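Local coordinates for polysaccharide biosynthesis protein CapD (Bacillus thuringiensis HD-771, PDB 6BWC) that binds NADP and UDP-N-acetylglucosamine and probably dehydrates the nucleotide sugar at an early step of CMP-pseudaminic acid biosynthesis, at residues Met231-Ser235 against Gln319-Ser323. The protein carries 2 engineered substitutions. Sequence-based numbering, arbitrary orientation.
Sequences MPVIS and QNAIS
The side-chain amide of Gln-319 carries Val-233 over one face, with Val-233 CG2 3.7 Å from Gln-319 CD, while the backbone O of Met-231 lies at its edge, nearly in its plane. Glutamine suits this partly exposed place because its flat amide lies against the valine methyl, the two side chains running past each other in opposite directions, while its polar edge faces a carbonyl. With Val-233 CG1 anti to the backbone N (chi1 158°) and CG2 beside it, CG2 covers the amide and CG1 meets Ala-321 CB at 4.1 Å; alanine's single methyl fits where the backbones approach, Val-233 O being 3.5 Å from Ala-321 CA. Strand 233-235 borders a three-stranded sheet, backbone hydrogen bonds from Pro-232 to Met-204 and from Ile-234 to Arg-202 joining it to strand 201-205, and the loop before helix 324-333 crosses beside it. Here Ile-322 N donates to Val-233 O at 3.2 Å, nearly straight at the hydrogen (164°) though tilted 24° from the carbonyl plane. Beyond this bond Ile-322 branches two ways: CG2 lies 3.8 Å from Pro-232 CB, and CD1 lies 3.8 Å from Ile-234 CG1. Both isoleucines also touch Leu-327 of helix 324-333, whose N-cap is Ser-323; serine suits such a place because its hydroxyl can cap a first-turn backbone N, as Ser-235 OG does with Asp-238 N.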
loop_
_atom_site.group_PDB
_atom_site.type_symbol
_atom_site.label_atom_id
_atom_site.label_comp_id
_atom_site.label_asym_id
_atom_site.label_seq_id
_atom_site.Cartn_x
_atom_site.Cartn_y
_atom_site.Cartn_z
ATOM N N MET C 231 -40.699 -4.137 -14.857
ATOM C CA MET C 231 -41.165 -3.335 -13.747
ATOM C C MET C 231 -42.100 -2.242 -14.222
ATOM O O MET C 231 -41.999 -1.754 -15.339
ATOM C CB MET C 231 -39.991 -2.713 -12.997
ATOM C CG MET C 231 -39.015 -3.717 -12.371
ATOM S SD MET C 231 -37.282 -3.231 -12.563
ATOM C CE MET C 231 -37.421 -1.706 -11.683
ATOM N N PRO C 232 -43.031 -1.857 -13.365
ATOM C CA PRO C 232 -43.956 -0.799 -13.692
ATOM C C PRO C 232 -43.344 0.592 -13.532
ATOM O O PRO C 232 -42.580 0.843 -12.589
ATOM C CB PRO C 232 -45.056 -1.003 -12.659
ATOM C CG PRO C 232 -44.328 -1.551 -11.474
ATOM C CD PRO C 232 -43.337 -2.483 -12.067
ATOM N N VAL C 233 -43.724 1.490 -14.443
ATOM C CA VAL C 233 -43.306 2.902 -14.416
ATOM C C VAL C 233 -44.133 3.678 -13.419
ATOM O O VAL C 233 -45.322 3.426 -13.258
ATOM C CB VAL C 233 -43.400 3.539 -15.812
ATOM C CG1 VAL C 233 -43.493 5.060 -15.770
ATOM C CG2 VAL C 233 -42.197 3.113 -16.619
ATOM N N ILE C 234 -43.479 4.613 -12.734
ATOM C CA ILE C 234 -44.167 5.485 -11.815
ATOM C C ILE C 234 -43.823 6.924 -12.103
ATOM O O ILE C 234 -42.660 7.267 -12.316
ATOM C CB ILE C 234 -43.881 5.094 -10.380
ATOM C CG1 ILE C 234 -44.680 3.811 -10.110
ATOM C CG2 ILE C 234 -44.253 6.220 -9.419
ATOM C CD1 ILE C 234 -44.407 3.160 -8.778
ATOM N N SER C 235 -44.882 7.740 -12.146
ATOM C CA SER C 235 -44.765 9.177 -12.243
ATOM C C SER C 235 -44.511 9.704 -10.845
ATOM O O SER C 235 -45.058 9.194 -9.862
ATOM C CB SER C 235 -46.035 9.797 -12.821
ATOM O OG SER C 235 -46.211 11.131 -12.352
ATOM N N GLN C 319 -43.034 4.298 -21.691
ATOM C CA GLN C 319 -43.963 3.236 -21.263
ATOM C C GLN C 319 -44.953 3.831 -20.254
ATOM O O GLN C 319 -44.571 4.620 -19.372
ATOM C CB GLN C 319 -43.189 2.057 -20.650
ATOM C CG GLN C 319 -43.964 1.104 -19.740
ATOM C CD GLN C 319 -43.044 0.270 -18.847
ATOM O OE1 GLN C 319 -43.346 0.007 -17.665
ATOM N NE2 GLN C 319 -41.911 -0.160 -19.407
ATOM N N ASN C 320 -46.209 3.411 -20.371
ATOM C CA ASN C 320 -47.295 3.956 -19.564
ATOM C C ASN C 320 -47.142 3.701 -18.077
ATOM O O ASN C 320 -46.875 2.584 -17.636
ATOM C CB ASN C 320 -48.636 3.427 -20.080
ATOM C CG ASN C 320 -48.972 3.995 -21.445
ATOM O OD1 ASN C 320 -48.650 5.140 -21.723
ATOM N ND2 ASN C 320 -49.574 3.203 -22.307
ATOM N N ALA C 321 -47.285 4.767 -17.306
ATOM C CA ALA C 321 -47.314 4.642 -15.875
ATOM C C ALA C 321 -48.465 3.743 -15.462
ATOM O O ALA C 321 -49.362 3.433 -16.250
ATOM C CB ALA C 321 -47.455 6.010 -15.205
ATOM N N ILE C 322 -48.401 3.303 -14.215
ATOM C CA ILE C 322 -49.584 2.848 -13.510
ATOM C C ILE C 322 -50.417 4.095 -13.235
ATOM O O ILE C 322 -49.895 5.207 -13.272
ATOM C CB ILE C 322 -49.231 2.099 -12.204
ATOM C CG1 ILE C 322 -48.538 3.018 -11.182
ATOM C CG2 ILE C 322 -48.353 0.884 -12.518
ATOM C CD1 ILE C 322 -48.226 2.343 -9.862
ATOM N N SER C 323 -51.705 3.913 -12.975
ATOM C CA SER C 323 -52.560 5.022 -12.541
ATOM C C SER C 323 -52.193 5.417 -11.112
ATOM O O SER C 323 -51.604 4.612 -10.381
ATOM C CB SER C 323 -54.033 4.602 -12.596
ATOM O OG SER C 323 -54.262 3.393 -11.883
#